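Local coordinates for fumarate lyase (Mesorhizobium sp., PDB 3C8T), which belongs to the largely helical fumarate lyase superfamily, whose members assemble as tetramers around long packed helices, at residues M250-S253 and I254-T258; R39-R43 and L44-P48. All coordinates share one frame; numbering follows the deposited sequence.

The two contacts are worked examples of how a helix ends, one buried between subunits and one near the surface. Contact 1 (250-258) closes helix 229-255 within the tetramer, where two other subunits press on it; contact 2 (39-48) closes helix 23-43 and meets no other chain of the assembly. They share no helix, lie on opposite sides of the chain's centre, and their nearest atoms are about 47 Å apart. Contact 1 packs methionine and isoleucine side chains and adds a threonine hydroxyl returned to a carbonyl. Contact 2 instead turns through a glycine, gathers amide N-H groups and a water, and sends an arginine out to two glutamates.

Contact 1. Residues M250-S253 and I254-T258; sequences MDIS and IMMTT
With chi2 at -53° and chi3 bent as well, the M250 chain is folded twice, and this curl brings its terminal methyl to I254 one turn further along the helix. There CE lies 3.7 Å from CD1 of I254, the two side chains crossing at a slant. I254 reaches the meeting point by an extended branch: CG1, anti to the carbonyl carbon, lies against the carbonyl oxygen of M250, and CD1 carries on past it to the methionine methyl. That same oxygen accepts the backbone bond from I254 N at 3.1 Å, with the donor tilted 25° from the carbonyl plane. The next bond, M255 N to D251 O at 2.9 Å, runs nearly straight out from the carbonyl, and CG of M255 rests against the same oxygen.

This is the C-terminal turn of helix 229-255, in a chain built largely of helices, and the regular pattern frays here. M256 N makes weak bonds to both I252 O and S253 O, while CG2 of I252 stands 4.3 Å from M256 SD. Beyond M256 a turn is closed on I254 O, which accepts two bonds from T257: the backbone N at 3.0 Å, and OG1 at 2.7 Å, the latter in the carbonyl plane on a lone pair. T257 thus grips this carbonyl through two donors, and the hydroxyl bond would restrain rotation of the threonine side chain. S253 OG turns back to A249 O.

D251 points away from the turn; its OD2 forms salt bridges with K247 and K163 and a hydrogen bond with W167, and its OD1 takes the backbone N of F311 of the third subunit. F311 of that subunit also packs on I254 and M255, while L152 of the second subunit reaches I254 and T257.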
# COMPACT_ATOMS: atom_id res chain seq x y z
N MET A 250 -8.94 10.28 -15.55
CA MET A 250 -8.30 9.49 -16.58
C MET A 250 -8.99 9.76 -17.91
O MET A 250 -8.32 9.99 -18.92
CB MET A 250 -8.36 7.98 -16.29
CG MET A 250 -7.11 7.43 -15.59
SD MET A 250 -5.47 7.80 -16.38
CE MET A 250 -5.29 6.43 -17.51
N ASP A 251 -10.33 9.68 -17.90
CA ASP A 251 -11.11 9.79 -19.12
C ASP A 251 -10.89 11.17 -19.74
O ASP A 251 -10.55 11.27 -20.89
CB ASP A 251 -12.61 9.53 -18.86
CG ASP A 251 -12.91 8.09 -18.51
OD1 ASP A 251 -11.98 7.28 -18.49
OD2 ASP A 251 -14.10 7.76 -18.27
N ILE A 252 -11.06 12.22 -18.96
CA ILE A 252 -10.88 13.59 -19.48
C ILE A 252 -9.46 13.86 -19.99
O ILE A 252 -9.30 14.34 -21.11
CB ILE A 252 -11.33 14.66 -18.45
CG1 ILE A 252 -12.88 14.60 -18.31
CG2 ILE A 252 -10.82 16.08 -18.84
CD1 ILE A 252 -13.39 15.00 -16.96
N SER A 253 -8.43 13.50 -19.23
CA SER A 253 -7.05 13.78 -19.68
C SER A 253 -6.72 13.03 -20.96
O SER A 253 -5.99 13.53 -21.80
CB SER A 253 -6.02 13.56 -18.57
OG SER A 253 -5.93 12.23 -18.25
N ILE A 254 -7.28 11.83 -21.13
CA ILE A 254 -7.06 11.06 -22.35
C ILE A 254 -7.90 11.67 -23.51
O ILE A 254 -7.42 11.80 -24.62
CB ILE A 254 -7.33 9.58 -22.18
CG1 ILE A 254 -6.34 8.95 -21.16
CG2 ILE A 254 -7.36 8.89 -23.60
CD1 ILE A 254 -6.65 7.42 -20.78
N MET A 255 -9.10 12.13 -23.22
CA MET A 255 -9.86 12.81 -24.28
C MET A 255 -9.17 14.16 -24.71
O MET A 255 -9.49 14.70 -25.78
CB MET A 255 -11.33 13.00 -23.85
CG MET A 255 -12.19 11.70 -23.79
SD MET A 255 -13.79 12.00 -22.92
CE MET A 255 -14.56 13.04 -24.07
N MET A 256 -8.24 14.68 -23.90
CA MET A 256 -7.42 15.89 -24.25
C MET A 256 -6.19 15.62 -25.09
O MET A 256 -5.48 16.55 -25.50
CB MET A 256 -7.05 16.71 -23.00
CG MET A 256 -8.24 17.49 -22.37
SD MET A 256 -7.83 18.46 -20.87
CE MET A 256 -6.77 19.72 -21.53
N THR A 257 -5.92 14.33 -25.33
CA THR A 257 -4.88 13.90 -26.24
C THR A 257 -5.04 14.67 -27.56
O THR A 257 -6.14 14.80 -28.06
CB THR A 257 -4.97 12.36 -26.48
OG1 THR A 257 -4.84 11.67 -25.23
CG2 THR A 257 -3.86 11.85 -27.40
N THR A 258 -3.95 15.18 -28.10
CA THR A 258 -3.96 15.95 -29.34
C THR A 258 -4.86 15.35 -30.46
O THR A 258 -5.74 16.01 -30.99
CB THR A 258 -2.52 16.14 -29.85
OG1 THR A 258 -1.77 16.82 -28.84
CG2 THR A 258 -2.53 16.95 -31.18

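Contact 2. Residues R39-R43 and L44-P48; sequences RAQAR and LGIIP
Q41 and I47 lie aslant one another where helix 23-43 gives way to the loop, with CG1 of I47 3.8 Å from CB of Q41. The isoleucine gets there through a chi1 of 63°, which sets CG1 between its own backbone N and carbonyl carbon and leaves CG2 4.1 Å from OE1 of Q41. CB of I46 also approaches CB of Q41, at 4.2 Å. L44 is oriented differently: its branch runs back along the helix, and CD1 lies 3.3 Å from the carbonyl oxygen of A40. That oxygen also receives L44 N.

Between these side chains the backbone forms a Schellman motif with G45, at positive phi, as its C-prime residue. I46 N reaches Q41 O at 2.7 Å in a nearly straight bond (163° at the hydrogen), and G45 N reaches A42 O at 3.2 Å from above the carbonyl plane. Q41 O also accepts weak bonds from L44 N and I47 N. A water donates to both A42 O and I47 O, bridging the last helical turn to the returning loop; the CA of A42 adds a CA-H...O contact to I47 O.

One face of the R43 guanidinium is turned to R39 O and A40 CA, both well above the plane and toward its rim, and salt bridges to E210 and E214 hold the group. Those glutamates belong to helix 204-215, which also receives L44 at E210 and I46 at V207. The Q41 amide continues through NE2 to W100 O, while A42 and I47 together meet A52 of helix 49-61, for which P48 is the N-cap residue.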
# COMPACT_ATOMS: atom_id res chain seq x y z
N ARG A 39 -20.14 20.86 32.40
CA ARG A 39 -21.58 21.08 32.41
C ARG A 39 -22.35 19.81 32.64
O ARG A 39 -23.30 19.79 33.44
CB ARG A 39 -22.03 21.67 31.09
CG ARG A 39 -23.02 22.80 31.26
CD ARG A 39 -22.29 24.12 31.26
NE ARG A 39 -21.62 24.34 29.97
CZ ARG A 39 -22.24 24.76 28.86
NH1 ARG A 39 -23.55 25.02 28.88
NH2 ARG A 39 -21.54 24.92 27.74
N ALA A 40 -21.96 18.76 31.93
CA ALA A 40 -22.54 17.44 32.12
C ALA A 40 -22.40 16.99 33.59
O ALA A 40 -23.31 16.42 34.16
CB ALA A 40 -21.89 16.42 31.17
N GLN A 41 -21.26 17.26 34.20
CA GLN A 41 -21.04 16.81 35.55
C GLN A 41 -21.83 17.62 36.59
O GLN A 41 -22.22 17.08 37.61
CB GLN A 41 -19.53 16.79 35.82
CG GLN A 41 -18.89 15.53 35.26
CD GLN A 41 -17.41 15.60 35.22
OE1 GLN A 41 -16.82 16.69 35.16
NE2 GLN A 41 -16.77 14.42 35.25
N ALA A 42 -22.08 18.90 36.31
CA ALA A 42 -22.80 19.75 37.25
C ALA A 42 -24.26 19.36 37.26
O ALA A 42 -24.88 19.35 38.33
CB ALA A 42 -22.62 21.20 36.91
N ARG A 43 -24.81 19.05 36.09
CA ARG A 43 -26.18 18.52 35.99
C ARG A 43 -26.38 17.19 36.71
O ARG A 43 -27.46 16.93 37.22
CB ARG A 43 -26.63 18.38 34.54
CG ARG A 43 -27.00 19.70 33.90
CD ARG A 43 -27.93 19.51 32.71
NE ARG A 43 -27.33 18.67 31.68
CZ ARG A 43 -26.54 19.12 30.69
NH1 ARG A 43 -26.23 20.41 30.59
NH2 ARG A 43 -26.07 18.25 29.81
N LEU A 44 -25.37 16.34 36.73
CA LEU A 44 -25.49 15.04 37.39
C LEU A 44 -25.06 15.13 38.85
O LEU A 44 -24.90 14.11 39.51
CB LEU A 44 -24.66 13.96 36.67
CG LEU A 44 -25.08 13.60 35.23
CD1 LEU A 44 -23.89 13.14 34.42
CD2 LEU A 44 -26.21 12.56 35.20
N GLY A 45 -24.81 16.35 39.31
CA GLY A 45 -24.37 16.61 40.69
C GLY A 45 -23.00 16.07 41.03
O GLY A 45 -22.72 15.75 42.18
N ILE A 46 -22.12 15.98 40.04
CA ILE A 46 -20.83 15.34 40.28
C ILE A 46 -19.77 16.35 40.68
O ILE A 46 -18.85 16.04 41.45
CB ILE A 46 -20.41 14.40 39.12
CG1 ILE A 46 -21.24 13.12 39.20
CG2 ILE A 46 -18.93 14.04 39.20
CD1 ILE A 46 -21.30 12.37 37.92
N ILE A 47 -19.92 17.56 40.16
CA ILE A 47 -19.10 18.68 40.58
C ILE A 47 -20.11 19.78 40.93
O ILE A 47 -21.25 19.69 40.48
CB ILE A 47 -18.12 19.14 39.46
CG1 ILE A 47 -18.87 19.66 38.22
CG2 ILE A 47 -17.11 18.02 39.08
CD1 ILE A 47 -18.03 20.61 37.39
N PRO A 48 -19.74 20.76 41.80
CA PRO A 48 -20.56 21.94 42.10
C PRO A 48 -21.04 22.74 40.89
O PRO A 48 -20.27 22.96 39.95
CB PRO A 48 -19.62 22.85 42.92
CG PRO A 48 -18.30 22.14 43.00
CD PRO A 48 -18.52 20.72 42.64
O HOH W 1 -23.94 19.71 40.82